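Local coordinates for 4-methyl-5(B-hydroxyethyl)-thiazole monophosphate biosynthesis enzyme (Vibrio cholerae O1 biovar El Tor, PDB 3OT1), which is of unknown function but belongs to the DJ-1/PfpI family and may, as its name suggests, act in thiazole monophosphate biosynthesis, at the interface of chains A and B. Coordinates in Å, arbitrary orientation; residue numbers count along the deposited sequence, not the author numbering. Chains: chain A, 4-methyl-5(B-hydroxyethyl)-thiazole monophosphate biosynthesis enzyme; chain B, 4-methyl-5(B-hydroxyethyl)-thiazole monophosphate biosynthesis enzyme.

Contact 1: the interface of chains A and B. Residues chain A 22, 54, 56; chain B 26, 29-30, 33.
A:Arg54 lies across B:Asp30 and B:Val33, on one face of helix 22-34 of chain B, where two copies of this DJ-1/PfpI-family protein meet in what is possibly the family's dimer interface. Followed outward, its CB rests on B:Val33, 3.7 Å from the methyl CG1. Its CG packs against both neighbours, 3.7 Å from B:Val33 CG1 and 3.4 Å from the carboxylate oxygen B:Asp30 OD1. With CG anti to the carbonyl carbon (chi1 -83°) and the chain bent at chi2, CD passes over the carboxylate face at OD1. The guanidinium nitrogen NE continues past that oxygen on the same side of the carboxylate, tilted from its plane, and forms a long salt bridge, 3.9 Å from B:Asp30 OD1, with guanidinium and carboxylate planes 24° apart. Much of the contact is made by the aliphatic stem. The other carboxylate oxygen, B:Asp30 OD2, faces A:Glu22, near its CG and OE1. Two carboxylates this close would probably favour a raised pKa on one of them or a compensating positive charge, which A:Arg54 could supply in part. A:Glu22 is held from its own chain: OE2 accepts the backbone N of A:Arg54 at 2.8 Å, on its syn side, and the backbone N of A:Val56 at 3.0 Å, a straighter bond (160° at H). A:Glu22, itself in contact with chain B, thereby helps to fix the loop that presents A:Arg54 and A:Val56. Its CG lies 3.7 Å from B:Val26 CG1, a methyl that also touches the carbonyl of A:Glu22. Beyond it, A:Val56 points CG2 at B:Val29 CG1, methyl to methyl, at 3.7 Å.

Contact 2: the interface of chains A and B. Residues chain A 26, 29-30, 41; chain B 22, 56.
This is a mainly apolar patch of a homodimer-like interface, helix against loop and helix start, with two carboxylates at its edge: valines on helix 22-34 of chain A receive B:Val56 and the start of the same helix in chain B, helping to hold two DJ-1/PfpI-family subunits together if the deposited pair is the biological dimer. B:Val56 reaches across with both methyls. Its CG2 meets A:Val29 CG1 at 3.7 Å, while CG1 makes a looser contact with A:Val26 CG2 at 4.2 Å. The valine thus straddles two residues placed nearly one turn apart on the helix. A:Val26 has CG1 anti to the backbone N, which aims that methyl at the first turn of the partner helix, 3.6 Å from the carbonyl O of B:Glu22. The same methyl lies 3.7 Å from B:Glu22 CG, so it covers backbone and side chain together. CG of B:Glu22 stands between its backbone N and carbonyl carbon (chi1 51°), and the bend at chi2 turns the carboxylate back towards its own loop. There OE2 accepts the backbone N of B:Val56 at 3.0 Å, on its anti side and 17° out of the carboxylate plane, a bond that helps fix the position from which the valine projects. The outer side of this glutamate faces A:Asp30, whose OD2 comes within 3.5 Å of B:Glu22 CG and 3.6 Å of B:Glu22 OE1. The carboxylate planes are 69° apart; if both groups are ionised they would disfavour each other, and the N-H held by B:Glu22 suggests that any shift would fall more on A:Asp30. On the far side of B:Val56 from the glutamate, selenomethionine A:Met41 on strand 38-43 extends its selenium towards CG2. At 4.5 Å between SE and B:Val56 CG2, it gives a loose apolar flank to the valine.

Contact 1: the interface of chains A and B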
loop_
_atom_site.group_PDB
_atom_site.type_symbol
_atom_site.label_atom_id
_atom_site.label_comp_id
_atom_site.label_asym_id
_atom_site.label_seq_id
_atom_site.Cartn_x
_atom_site.Cartn_y
_atom_site.Cartn_z
ATOM N N GLU A 22 -0.734 -0.391 -7.958
ATOM C CA GLU A 22 -1.259 0.715 -7.173
ATOM C C GLU A 22 -0.853 0.672 -5.716
ATOM O O GLU A 22 -0.660 1.732 -5.125
ATOM C CB GLU A 22 -2.789 0.824 -7.287
ATOM C CG GLU A 22 -3.557 -0.471 -7.066
ATOM C CD GLU A 22 -3.789 -1.204 -8.379
ATOM O OE1 GLU A 22 -2.829 -1.816 -8.869
ATOM O OE2 GLU A 22 -4.907 -1.148 -8.916
ATOM N N ARG A 54 -4.863 -3.330 -10.644
ATOM C CA ARG A 54 -6.020 -3.969 -9.999
ATOM C C ARG A 54 -7.236 -3.050 -9.971
ATOM O O ARG A 54 -8.137 -3.209 -9.154
ATOM C CB ARG A 54 -5.664 -4.487 -8.601
ATOM C CG ARG A 54 -4.994 -5.866 -8.579
ATOM C CD ARG A 54 -3.593 -5.835 -9.143
ATOM N NE ARG A 54 -2.994 -7.153 -9.218
ATOM C CZ ARG A 54 -1.758 -7.367 -9.638
ATOM N NH1 ARG A 54 -0.973 -6.342 -9.920
ATOM N NH2 ARG A 54 -1.302 -8.596 -9.754
ATOM N N VAL A 56 -7.528 0.278 -9.443
ATOM C CA VAL A 56 -7.571 1.474 -8.618
ATOM C C VAL A 56 -7.098 2.666 -9.448
ATOM O O VAL A 56 -5.996 2.630 -10.020
ATOM C CB VAL A 56 -6.709 1.297 -7.346
ATOM C CG1 VAL A 56 -6.634 2.606 -6.553
ATOM C CG2 VAL A 56 -7.275 0.178 -6.485
ATOM N N VAL B 26 -5.638 1.078 -0.264
ATOM C CA VAL B 26 -5.229 0.495 -1.532
ATOM C C VAL B 26 -4.626 -0.897 -1.336
ATOM O O VAL B 26 -4.827 -1.788 -2.160
ATOM C CB VAL B 26 -4.340 1.464 -2.332
ATOM C CG1 VAL B 26 -3.787 0.783 -3.579
ATOM C CG2 VAL B 26 -5.126 2.723 -2.682
ATOM N N VAL B 29 -7.792 -3.036 -1.120
ATOM C CA VAL B 29 -8.481 -3.190 -2.379
ATOM C C VAL B 29 -7.677 -4.083 -3.336
ATOM O O VAL B 29 -8.225 -5.007 -3.908
ATOM C CB VAL B 29 -8.827 -1.833 -3.017
ATOM C CG1 VAL B 29 -9.350 -2.010 -4.421
ATOM C CG2 VAL B 29 -9.815 -1.039 -2.147
ATOM N N ASP B 30 -6.409 -3.770 -3.517
ATOM C CA ASP B 30 -5.554 -4.494 -4.445
ATOM C C ASP B 30 -5.477 -5.968 -4.069
ATOM O O ASP B 30 -5.676 -6.864 -4.912
ATOM C CB ASP B 30 -4.196 -3.771 -4.430
ATOM C CG ASP B 30 -3.152 -4.335 -5.342
ATOM O OD1 ASP B 30 -3.184 -5.508 -5.733
ATOM O OD2 ASP B 30 -2.197 -3.549 -5.588
ATOM N N VAL B 33 -8.760 -7.727 -4.826
ATOM C CA VAL B 33 -8.925 -7.895 -6.259
ATOM C C VAL B 33 -8.023 -9.017 -6.784
ATOM O O VAL B 33 -8.435 -9.786 -7.665
ATOM C CB VAL B 33 -8.688 -6.566 -7.017
ATOM C CG1 VAL B 33 -8.602 -6.776 -8.505
ATOM C CG2 VAL B 33 -9.785 -5.571 -6.683
#

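Contact 2: the interface of chains A and B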
loop_
_atom_site.group_PDB
_atom_site.type_symbol
_atom_site.label_atom_id
_atom_site.label_comp_id
_atom_site.label_asym_id
_atom_site.label_seq_id
_atom_site.Cartn_x
_atom_site.Cartn_y
_atom_site.Cartn_z
ATOM N N VAL A 26 1.160 3.736 -3.986
ATOM C CA VAL A 26 0.609 4.485 -2.879
ATOM C C VAL A 26 1.459 4.294 -1.619
ATOM O O VAL A 26 1.627 5.232 -0.850
ATOM C CB VAL A 26 -0.882 4.157 -2.689
ATOM C CG1 VAL A 26 -1.412 4.828 -1.444
ATOM C CG2 VAL A 26 -1.661 4.595 -3.915
ATOM N N VAL A 29 4.301 6.792 -2.186
ATOM C CA VAL A 29 3.912 8.181 -2.026
ATOM C C VAL A 29 3.620 8.505 -0.554
ATOM O O VAL A 29 4.116 9.473 -0.011
ATOM C CB VAL A 29 2.687 8.512 -2.911
ATOM C CG1 VAL A 29 2.157 9.889 -2.574
ATOM C CG2 VAL A 29 3.057 8.409 -4.405
ATOM N N ASP A 30 2.784 7.683 0.064
ATOM C CA ASP A 30 2.342 7.916 1.444
ATOM C C ASP A 30 3.552 7.939 2.378
ATOM O O ASP A 30 3.721 8.862 3.179
ATOM C CB ASP A 30 1.318 6.820 1.801
ATOM C CG ASP A 30 0.698 6.931 3.154
ATOM O OD1 ASP A 30 1.319 7.365 4.128
ATOM O OD2 ASP A 30 -0.489 6.515 3.209
HETATM N N MSE A 41 3.173 12.964 -8.289
HETATM C CA MSE A 41 2.782 11.819 -9.095
HETATM C C MSE A 41 2.555 12.414 -10.480
HETATM O O MSE A 41 1.858 13.425 -10.622
HETATM C CB MSE A 41 1.495 11.205 -8.568
HETATM C CG MSE A 41 1.604 10.693 -7.137
HETATM SE SE MSE A 41 -0.059 9.946 -6.474
HETATM C CE MSE A 41 -0.144 8.511 -7.718
ATOM N N GLU B 22 -4.651 6.115 2.770
ATOM C CA GLU B 22 -4.669 5.616 1.393
ATOM C C GLU B 22 -3.857 4.361 1.189
ATOM O O GLU B 22 -4.242 3.540 0.354
ATOM C CB GLU B 22 -4.212 6.691 0.403
ATOM C CG GLU B 22 -2.900 7.374 0.754
ATOM C CD GLU B 22 -3.118 8.649 1.551
ATOM O OE1 GLU B 22 -3.419 8.529 2.763
ATOM O OE2 GLU B 22 -2.969 9.752 1.010
ATOM N N VAL B 56 -3.244 11.519 -1.387
ATOM C CA VAL B 56 -3.566 10.687 -2.544
ATOM C C VAL B 56 -5.071 10.661 -2.761
ATOM O O VAL B 56 -5.824 10.310 -1.852
ATOM C CB VAL B 56 -3.008 9.274 -2.331
ATOM C CG1 VAL B 56 -3.446 8.356 -3.487
ATOM C CG2 VAL B 56 -1.465 9.319 -2.246
#

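Contact 1 and contact 2 are about 13 Å apart, measured between the centres of their C-alpha atoms, and use the same elements with the chains exchanged: helix 22-34 of each subunit and the loop holding residue 56. Residues 22, 26, 29, 30 and 56 recur in both, in swapped roles, as expected of a near two-fold pairing. Each helix supplies its start to one patch and its valine face to the other. Such reciprocity is consistent with a symmetric dimer, though the structure alone does not prove one in solution.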